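Local coordinates for uncharacterized protein TP-0789 domain-containing protein (Nitrosomonas europaea ATCC 19718, PDB 3BUU) that is of unknown function but belongs to the LolA superfamily, whose best-known members carry lipoproteins across the periplasm, so it may bind a lipid-like ligand, at residues S11-A16 against Y115-L120; E123-E128 against P158-F163; R190-D195 against G200-L205. All coordinates share one frame; numbering follows the deposited sequence.

In the fold
Three contacts sample the fold in different ways, a fold consistent with the incomplete, strongly curved antiparallel beta-barrel of LolA. Interaction 1 sets helix 9-20 against the edge strand 115-125. Interaction 2 begins farther along that same strand and reaches across to strand 158-164; the two centres are about 14 Å apart, and they touch where Ala16 O meets Pro158 CD at 4.2 Å. Interaction 3 is a hairpin nearer the middle of the strand order, its centre about 17 Å from that of interaction 2 and about 23 Å from that of interaction 1, touching neither. No ligand site is established for this protein, so the contacts are best read as architecture.

Interaction 1: S11-A16 against Y115-L120; sequences SILEKA and YHPQLL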
loop_
_atom_site.group_PDB
_atom_site.type_symbol
_atom_site.label_atom_id
_atom_site.label_comp_id
_atom_site.label_asym_id
_atom_site.label_seq_id
_atom_site.Cartn_x
_atom_site.Cartn_y
_atom_site.Cartn_z
ATOM N N SER A 11 -3.890 -5.426 -18.608
ATOM C CA SER A 11 -2.743 -6.327 -18.506
ATOM C C SER A 11 -1.509 -5.635 -17.972
ATOM O O SER A 11 -0.754 -6.235 -17.228
ATOM C CB SER A 11 -2.480 -7.093 -19.797
ATOM O OG SER A 11 -1.927 -6.277 -20.795
ATOM N N ILE A 12 -1.317 -4.361 -18.319
ATOM C CA ILE A 12 -0.208 -3.584 -17.800
ATOM C C ILE A 12 -0.340 -3.496 -16.274
ATOM O O ILE A 12 0.618 -3.712 -15.538
ATOM C CB ILE A 12 -0.162 -2.174 -18.426
ATOM C CG1 ILE A 12 0.140 -2.259 -19.932
ATOM C CG2 ILE A 12 0.910 -1.331 -17.758
ATOM C CD1 ILE A 12 -0.157 -0.940 -20.629
ATOM N N LEU A 13 -1.534 -3.155 -15.801
ATOM C CA LEU A 13 -1.744 -3.031 -14.365
ATOM C C LEU A 13 -1.527 -4.365 -13.661
ATOM O O LEU A 13 -0.945 -4.399 -12.579
ATOM C CB LEU A 13 -3.152 -2.497 -14.083
ATOM C CG LEU A 13 -3.366 -2.122 -12.626
ATOM C CD1 LEU A 13 -2.425 -1.048 -12.142
ATOM C CD2 LEU A 13 -4.866 -1.737 -12.444
ATOM N N GLU A 14 -2.025 -5.444 -14.258
ATOM C CA GLU A 14 -1.825 -6.786 -13.691
ATOM C C GLU A 14 -0.353 -7.119 -13.550
ATOM O O GLU A 14 0.096 -7.671 -12.540
ATOM C CB GLU A 14 -2.480 -7.845 -14.600
ATOM C CG GLU A 14 -3.972 -8.003 -14.383
ATOM C CD GLU A 14 -4.722 -8.717 -15.503
ATOM O OE1 GLU A 14 -4.185 -8.928 -16.614
ATOM O OE2 GLU A 14 -5.904 -9.041 -15.260
ATOM N N LYS A 15 0.401 -6.802 -14.594
ATOM C CA LYS A 15 1.829 -7.086 -14.605
ATOM C C LYS A 15 2.559 -6.273 -13.572
ATOM O O LYS A 15 3.454 -6.798 -12.882
ATOM C CB LYS A 15 2.439 -6.939 -15.993
ATOM C CG LYS A 15 1.915 -7.998 -16.954
ATOM C CD LYS A 15 2.245 -7.800 -18.403
ATOM C CE LYS A 15 1.540 -8.876 -19.242
ATOM N NZ LYS A 15 1.983 -10.243 -18.852
ATOM N N ALA A 16 2.207 -5.006 -13.439
ATOM C CA ALA A 16 2.820 -4.178 -12.399
ATOM C C ALA A 16 2.461 -4.697 -10.990
ATOM O O ALA A 16 3.327 -4.779 -10.098
ATOM C CB ALA A 16 2.417 -2.722 -12.598
ATOM N N TYR A 115 -9.487 -0.256 -9.030
ATOM C CA TYR A 115 -9.385 0.857 -9.955
ATOM C C TYR A 115 -9.625 0.359 -11.362
ATOM O O TYR A 115 -9.132 -0.703 -11.751
ATOM C CB TYR A 115 -7.974 1.499 -9.955
ATOM C CG TYR A 115 -7.615 2.021 -8.596
ATOM C CD1 TYR A 115 -7.980 3.306 -8.204
ATOM C CD2 TYR A 115 -6.982 1.215 -7.670
ATOM C CE1 TYR A 115 -7.730 3.768 -6.910
ATOM C CE2 TYR A 115 -6.737 1.656 -6.376
ATOM C CZ TYR A 115 -7.114 2.926 -5.991
ATOM O OH TYR A 115 -6.902 3.350 -4.715
ATOM N N HIS A 116 -10.323 1.168 -12.149
ATOM C CA HIS A 116 -10.429 0.932 -13.589
ATOM C C HIS A 116 -9.226 1.613 -14.259
ATOM O O HIS A 116 -9.042 2.814 -14.064
ATOM C CB HIS A 116 -11.715 1.568 -14.083
ATOM C CG HIS A 116 -11.718 1.780 -15.578
ATOM N ND1 HIS A 116 -12.071 0.801 -16.477
ATOM C CD2 HIS A 116 -11.297 2.836 -16.328
ATOM C CE1 HIS A 116 -11.934 1.257 -17.718
ATOM N NE2 HIS A 116 -11.462 2.492 -17.647
ATOM N N PRO A 117 -8.389 0.869 -14.990
ATOM C CA PRO A 117 -7.236 1.465 -15.651
ATOM C C PRO A 117 -7.492 1.881 -17.100
ATOM O O PRO A 117 -8.192 1.193 -17.825
ATOM C CB PRO A 117 -6.232 0.311 -15.630
ATOM C CG PRO A 117 -7.072 -0.903 -15.792
ATOM C CD PRO A 117 -8.400 -0.590 -15.134
ATOM N N GLN A 118 -6.885 2.985 -17.496
ATOM C CA GLN A 118 -6.901 3.416 -18.873
ATOM C C GLN A 118 -5.569 4.076 -19.116
ATOM O O GLN A 118 -5.053 4.807 -18.271
ATOM C CB GLN A 118 -8.052 4.404 -19.076
ATOM C CG GLN A 118 -8.213 4.944 -20.498
ATOM C CD GLN A 118 -9.537 5.713 -20.674
ATOM O OE1 GLN A 118 -10.596 5.295 -20.206
ATOM N NE2 GLN A 118 -9.473 6.813 -21.390
ATOM N N LEU A 119 -5.014 3.864 -20.305
ATOM C CA LEU A 119 -3.798 4.585 -20.647
ATOM C C LEU A 119 -4.090 6.064 -20.802
ATOM O O LEU A 119 -4.922 6.449 -21.634
ATOM C CB LEU A 119 -3.208 4.028 -21.939
ATOM C CG LEU A 119 -1.878 4.618 -22.407
ATOM C CD1 LEU A 119 -0.702 4.211 -21.549
ATOM C CD2 LEU A 119 -1.652 4.283 -23.864
ATOM N N LEU A 120 -3.419 6.903 -20.038
ATOM C CA LEU A 120 -3.556 8.357 -20.144
ATOM C C LEU A 120 -2.618 8.839 -21.232
ATOM O O LEU A 120 -3.020 9.585 -22.132
ATOM C CB LEU A 120 -3.274 9.011 -18.780
ATOM C CG LEU A 120 -3.348 10.541 -18.840
ATOM C CD1 LEU A 120 -4.758 11.010 -19.261
ATOM C CD2 LEU A 120 -2.980 11.042 -17.472
#
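Leu13 and Pro117 show how a helix can rest on an edge strand through very few atoms. The tight part is a single apolar touch: Leu13 CD2 lies 4.0 Å from Pro117 CB and almost as near to CG of the same ring, the two side chains crossing at about a right angle. The leucine's first torsion, with CG opposite the backbone N (chi1 -170°), carries the branch from the helix toward the strand, where one methyl does the touching. That methyl also comes within 4.4 Å of the carbonyl oxygen of Tyr115, a looser approach. The tyrosine ring itself leads away, and its hydroxyl is hydrogen-bonded to the backbone of Tyr144.

Around this buried point the contact thins quickly. Toward the exposed Leu119, Ile12 CD1 and Leu119 CD1 come no nearer than 5.3 Å. Other elements complete the packing: Phe111, Thr112 and Leu149 touch Leu13, and Ala9, Gln10 and Leu135 touch Pro117. Helix 9-20 packs in this way on side chains of strands 115-125, 128-137 and 146-152, with Ile12 resting on Tyr131 of the second and Val151 of the third.

Interaction 2: E123-E128 against P158-F163; sequences ESIDDE and PYKAEF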
loop_
_atom_site.group_PDB
_atom_site.type_symbol
_atom_site.label_atom_id
_atom_site.label_comp_id
_atom_site.label_asym_id
_atom_site.label_seq_id
_atom_site.Cartn_x
_atom_site.Cartn_y
_atom_site.Cartn_z
ATOM N N GLU A 123 5.065 8.385 -21.596
ATOM C CA GLU A 123 6.080 9.392 -21.305
ATOM C C GLU A 123 7.462 8.790 -21.406
ATOM O O GLU A 123 7.670 7.658 -21.005
ATOM C CB GLU A 123 5.946 9.919 -19.869
ATOM C CG GLU A 123 4.912 10.924 -19.596
ATOM C CD GLU A 123 4.965 11.559 -18.209
ATOM O OE1 GLU A 123 5.944 11.455 -17.439
ATOM O OE2 GLU A 123 3.968 12.251 -17.942
ATOM N N SER A 124 8.395 9.567 -21.930
ATOM C CA SER A 124 9.794 9.216 -21.960
ATOM C C SER A 124 10.484 10.064 -20.906
ATOM O O SER A 124 10.288 11.269 -20.834
ATOM C CB SER A 124 10.389 9.569 -23.330
ATOM O OG SER A 124 9.692 8.910 -24.369
ATOM N N ILE A 125 11.279 9.445 -20.072
ATOM C CA ILE A 125 12.023 10.199 -19.105
ATOM C C ILE A 125 13.351 9.520 -19.353
ATOM O O ILE A 125 13.567 8.385 -18.909
ATOM C CB ILE A 125 11.435 10.060 -17.640
ATOM C CG1 ILE A 125 9.948 10.476 -17.551
ATOM C CG2 ILE A 125 12.275 10.824 -16.613
ATOM C CD1 ILE A 125 9.278 10.185 -16.172
ATOM N N ASP A 126 14.212 10.218 -20.119
ATOM C CA ASP A 126 15.507 9.681 -20.592
ATOM C C ASP A 126 15.441 8.599 -21.694
ATOM O O ASP A 126 14.702 8.777 -22.658
ATOM C CB ASP A 126 16.416 9.292 -19.420
ATOM C CG ASP A 126 17.796 9.976 -19.484
ATOM O OD1 ASP A 126 18.263 10.425 -20.574
ATOM O OD2 ASP A 126 18.407 10.046 -18.398
ATOM N N ASP A 127 16.209 7.508 -21.610
ATOM C CA ASP A 127 16.062 6.461 -22.623
ATOM C C ASP A 127 15.019 5.410 -22.215
ATOM O O ASP A 127 14.952 4.323 -22.839
ATOM C CB ASP A 127 17.405 5.849 -23.119
ATOM C CG ASP A 127 18.155 5.075 -22.042
ATOM O OD1 ASP A 127 17.808 5.175 -20.843
ATOM O OD2 ASP A 127 19.117 4.362 -22.405
ATOM N N GLU A 128 14.199 5.749 -21.198
ATOM C CA GLU A 128 13.132 4.892 -20.685
ATOM C C GLU A 128 11.741 5.411 -21.016
ATOM O O GLU A 128 11.420 6.566 -20.804
ATOM C CB GLU A 128 13.234 4.734 -19.176
ATOM C CG GLU A 128 14.488 4.015 -18.734
ATOM C CD GLU A 128 14.442 2.559 -19.102
ATOM O OE1 GLU A 128 14.707 2.229 -20.281
ATOM O OE2 GLU A 128 14.134 1.743 -18.217
ATOM N N PRO A 158 6.617 -1.119 -11.783
ATOM C CA PRO A 158 6.105 0.188 -11.329
ATOM C C PRO A 158 7.280 1.129 -11.115
ATOM O O PRO A 158 8.305 0.739 -10.532
ATOM C CB PRO A 158 5.368 -0.183 -10.027
ATOM C CG PRO A 158 6.082 -1.403 -9.511
ATOM C CD PRO A 158 6.519 -2.165 -10.749
ATOM N N TYR A 159 7.075 2.391 -11.491
ATOM C CA TYR A 159 8.116 3.389 -11.398
ATOM C C TYR A 159 7.769 4.461 -10.380
ATOM O O TYR A 159 8.542 4.721 -9.465
ATOM C CB TYR A 159 8.373 3.987 -12.791
ATOM C CG TYR A 159 9.299 5.169 -12.826
ATOM C CD1 TYR A 159 10.602 5.083 -12.371
ATOM C CD2 TYR A 159 8.862 6.375 -13.335
ATOM C CE1 TYR A 159 11.441 6.182 -12.415
ATOM C CE2 TYR A 159 9.683 7.470 -13.377
ATOM C CZ TYR A 159 10.963 7.363 -12.936
ATOM O OH TYR A 159 11.799 8.454 -12.952
ATOM N N LYS A 160 6.613 5.106 -10.541
ATOM C CA LYS A 160 6.192 6.147 -9.633
ATOM C C LYS A 160 4.697 6.295 -9.773
ATOM O O LYS A 160 4.077 5.794 -10.729
ATOM C CB LYS A 160 6.927 7.476 -9.948
ATOM C CG LYS A 160 6.469 8.185 -11.200
ATOM C CD LYS A 160 7.258 9.463 -11.459
ATOM C CE LYS A 160 6.675 10.218 -12.675
ATOM N NZ LYS A 160 7.369 11.513 -12.865
ATOM N N ALA A 161 4.108 6.983 -8.809
ATOM C CA ALA A 161 2.691 7.246 -8.814
ATOM C C ALA A 161 2.399 8.636 -8.312
ATOM O O ALA A 161 3.155 9.232 -7.544
ATOM C CB ALA A 161 1.945 6.182 -8.027
ATOM N N GLU A 162 1.229 9.119 -8.736
ATOM C CA GLU A 162 0.655 10.381 -8.218
ATOM C C GLU A 162 -0.733 10.071 -7.695
ATOM O O GLU A 162 -1.526 9.413 -8.391
ATOM C CB GLU A 162 0.593 11.431 -9.339
ATOM C CG GLU A 162 1.940 11.951 -9.815
ATOM C CD GLU A 162 1.825 12.954 -10.925
ATOM O OE1 GLU A 162 0.737 13.107 -11.482
ATOM O OE2 GLU A 162 2.856 13.545 -11.278
ATOM N N PHE A 163 -1.037 10.551 -6.482
ATOM C CA PHE A 163 -2.297 10.213 -5.814
ATOM C C PHE A 163 -3.114 11.492 -5.706
ATOM O O PHE A 163 -2.582 12.516 -5.258
ATOM C CB PHE A 163 -2.002 9.657 -4.404
ATOM C CG PHE A 163 -1.196 8.418 -4.446
ATOM C CD1 PHE A 163 -1.848 7.177 -4.455
ATOM C CD2 PHE A 163 0.202 8.467 -4.526
ATOM C CE1 PHE A 163 -1.113 6.001 -4.533
ATOM C CE2 PHE A 163 0.947 7.292 -4.597
ATOM C CZ PHE A 163 0.292 6.064 -4.590
HETATM O O HOH W 1 6.282 12.796 -15.081
#
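Ile125 meets Tyr159 and Lys160 through one atom, its terminal methyl CD1, and this small surface contact shows how strands separated by two others can still touch through long side chains. The apolar component comes first. CD1 of Ile125 approaches CE2 of Tyr159 at 3.9 Å, the two side chains running at a slant to one another. Ile125 has CG1 opposite its carbonyl carbon (chi1 -57°) and the chain extended onward, which projects CD1 toward the second strand. The same methyl meets the end of Lys160, with CD1 4.0 Å from NZ; here the aliphatic tip and the ammonium tip reach toward each other.

The polar component is carried by water. A single water accepts from Lys160 NZ at 2.8 Å and donates to Glu123 OE1 at 2.7 Å, bridging a lysine and a glutamate whose charged atoms, NZ and OE1, stand 4.8 Å apart. Their opposite charges are therefore linked through the water and not by a direct salt bridge. Beyond CG the lysine chain is fully extended, which brings NZ to the water and to Ile125 together. Both ends have further partners: Glu123 OE1 also accepts from Trp150 NE1, its OE2 forms a salt bridge with Arg121, and Lys160 makes a cation-pi contact with Trp150.

Next to the contact the chain reverses in a type II' turn from Ile125 to Glu128, flanked by a bond from Ile125 N to Glu128 O at 3.0 Å, and leads into strand 128-137. The contact consequently spans strands 128-137 and 146-152, which lie between its two strands in the sheet order; Tyr130 of the former stacks on Tyr159, and Trp150 of the latter pairs with strand 158-164 through backbone bonds.

Interaction 3: R190-D195 against G200-L205; sequences RIIMED and GEVSVL
Ile191 and Leu205, and farther along Met193 and Ser203, grip each other by paired backbone bonds. Ile191 N donates to Leu205 O at 2.9 Å and Leu205 N returns one to Ile191 O; Met193 N reaches Ser203 O at 2.8 Å, almost straight at 176°, and Ser203 N answers Met193 O. Asp195 N to Glu201 O, at 3.0 Å, continues the ladder toward the turn. Between these hydrogen-bonded pairs lie the non-hydrogen-bonded pairs Ile192-Val204 and Glu194-Val202.

The side chains of those latter pairs share one face. Ile192 CG2 presses on Val202 CG1 at 3.5 Å, closer than usual for two carbons, and Glu194 CG, in one of its two conformers, runs alongside Val202 CG2. At the far end, Val204 CG1 sits over one face of the Arg190 guanidinium, offset toward its rim, 3.4 Å from NE. A bend at chi3 (-80°) turns the group above this methyl, and a salt bridge from NE to Asp206 holds it there. With an alanine here, Asp206 is likely to lose its charged mate and Val204 CG1 the flat group above it. On the opposite face, one of two conformers of selenomethionine Met193 sets CG 4.2 Å from Leu205 CD1.

Farther out, water joins the strand ends: one molecule lies within hydrogen-bonding distance of both Asp195 O and Glu201 O, and another accepts from Gly200 N at 2.8 Å. Asp195 is tied to Ser199 and Leu197 in the turn, while Ser203 OG reaches Thr34 and Gln100. Strands 170-182 and 26-36 flank the pair through backbone bonds, and Ile106 of helix 103-107 touches Leu205. The arrangement is a regular antiparallel beta hairpin, consistent with the incomplete antiparallel barrel of LolA-like proteins.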
loop_
_atom_site.group_PDB
_atom_site.type_symbol
_atom_site.label_atom_id
_atom_site.label_comp_id
_atom_site.label_asym_id
_atom_site.label_seq_id
_atom_site.Cartn_x
_atom_site.Cartn_y
_atom_site.Cartn_z
ATOM N N ARG A 190 11.569 -0.828 -1.388
ATOM C CA ARG A 190 11.409 0.470 -0.797
ATOM C C ARG A 190 10.375 1.254 -1.575
ATOM O O ARG A 190 10.399 1.279 -2.820
ATOM C CB ARG A 190 12.741 1.203 -0.796
ATOM C CG ARG A 190 12.606 2.631 -0.304
ATOM C CD ARG A 190 13.968 3.251 -0.110
ATOM N NE ARG A 190 14.498 2.791 1.161
ATOM C CZ ARG A 190 15.449 3.411 1.844
ATOM N NH1 ARG A 190 16.072 4.466 1.325
ATOM N NH2 ARG A 190 15.782 2.960 3.040
ATOM N N ILE A 191 9.470 1.900 -0.858
ATOM C CA ILE A 191 8.626 2.884 -1.504
ATOM C C ILE A 191 8.783 4.166 -0.731
ATOM O O ILE A 191 8.808 4.173 0.492
ATOM C CB ILE A 191 7.132 2.475 -1.567
ATOM C CG1 ILE A 191 6.902 1.232 -2.427
ATOM C CG2 ILE A 191 6.299 3.637 -2.128
ATOM C CD1 ILE A 191 5.506 0.618 -2.249
ATOM N N ILE A 192 8.916 5.260 -1.472
ATOM C CA ILE A 192 9.032 6.597 -0.867
ATOM C C ILE A 192 7.799 7.382 -1.199
ATOM O O ILE A 192 7.497 7.545 -2.361
ATOM C CB ILE A 192 10.296 7.312 -1.364
ATOM C CG1 ILE A 192 11.544 6.428 -1.142
ATOM C CG2 ILE A 192 10.449 8.664 -0.677
ATOM C CD1 ILE A 192 11.967 5.746 -2.400
HETATM N N MSE A 193 7.107 7.850 -0.173
HETATM C CA MSE A 193 5.867 8.626 -0.334
HETATM C C MSE A 193 6.103 10.034 0.148
HETATM O O MSE A 193 6.464 10.246 1.302
HETATM C CB MSE A 193 4.681 8.007 0.417
HETATM C CG MSE A 193 4.250 6.667 -0.201
HETATM SE SE MSE A 193 2.558 6.031 0.451
HETATM C CE MSE A 193 2.505 4.579 -0.722
ATOM N N GLU A 194 5.875 10.993 -0.750
ATOM C CA GLU A 194 6.204 12.395 -0.513
ATOM C C GLU A 194 4.903 13.201 -0.515
ATOM O O GLU A 194 4.061 13.046 -1.412
ATOM C CB GLU A 194 7.140 12.841 -1.650
ATOM C CG GLU A 194 7.614 14.299 -1.586
ATOM C CD GLU A 194 8.482 14.672 -2.806
ATOM O OE1 GLU A 194 9.036 13.739 -3.420
ATOM O OE2 GLU A 194 8.617 15.873 -3.167
ATOM N N ASP A 195 4.726 14.061 0.489
ATOM C CA ASP A 195 3.602 14.995 0.489
ATOM C C ASP A 195 3.743 15.952 -0.688
ATOM O O ASP A 195 4.821 16.488 -0.903
ATOM C CB ASP A 195 3.605 15.790 1.778
ATOM C CG ASP A 195 2.304 16.545 2.012
ATOM O OD1 ASP A 195 1.373 16.541 1.167
ATOM O OD2 ASP A 195 2.227 17.182 3.068
ATOM N N GLY A 200 6.059 18.943 4.111
ATOM C CA GLY A 200 7.449 18.545 3.956
ATOM C C GLY A 200 7.722 17.113 4.337
ATOM O O GLY A 200 8.878 16.682 4.308
ATOM N N GLU A 201 6.685 16.354 4.682
ATOM C CA GLU A 201 6.911 14.966 5.079
ATOM C C GLU A 201 7.246 14.081 3.914
ATOM O O GLU A 201 6.625 14.142 2.843
ATOM C CB GLU A 201 5.661 14.404 5.719
ATOM C CG GLU A 201 5.445 14.874 7.133
ATOM C CD GLU A 201 4.124 14.360 7.694
ATOM O OE1 GLU A 201 3.461 13.455 7.082
ATOM O OE2 GLU A 201 3.741 14.842 8.782
ATOM N N VAL A 202 8.169 13.169 4.194
ATOM C CA VAL A 202 8.493 12.044 3.318
ATOM C C VAL A 202 8.492 10.784 4.169
ATOM O O VAL A 202 9.150 10.754 5.229
ATOM C CB VAL A 202 9.863 12.237 2.652
ATOM C CG1 VAL A 202 10.235 11.024 1.831
ATOM C CG2 VAL A 202 9.854 13.500 1.799
ATOM N N SER A 203 7.726 9.768 3.755
ATOM C CA SER A 203 7.734 8.479 4.418
ATOM C C SER A 203 8.432 7.470 3.566
ATOM O O SER A 203 8.146 7.330 2.369
ATOM C CB SER A 203 6.290 7.997 4.652
ATOM O OG SER A 203 5.569 8.876 5.514
ATOM N N VAL A 204 9.386 6.768 4.173
ATOM C CA VAL A 204 10.165 5.735 3.507
ATOM C C VAL A 204 9.717 4.399 4.076
ATOM O O VAL A 204 9.887 4.134 5.281
ATOM C CB VAL A 204 11.687 5.968 3.661
ATOM C CG1 VAL A 204 12.470 4.862 2.991
ATOM C CG2 VAL A 204 12.076 7.340 3.120
ATOM N N LEU A 205 9.163 3.548 3.209
ATOM C CA LEU A 205 8.648 2.220 3.570
ATOM C C LEU A 205 9.596 1.167 3.085
ATOM O O LEU A 205 9.844 1.083 1.881
ATOM C CB LEU A 205 7.276 1.954 2.916
ATOM C CG LEU A 205 6.122 2.851 3.324
ATOM C CD1 LEU A 205 6.191 4.218 2.661
ATOM C CD2 LEU A 205 4.833 2.191 2.984
HETATM O O HOH W 2 7.114 16.389 1.076
HETATM O O HOH W 3 5.365 18.973 1.437
#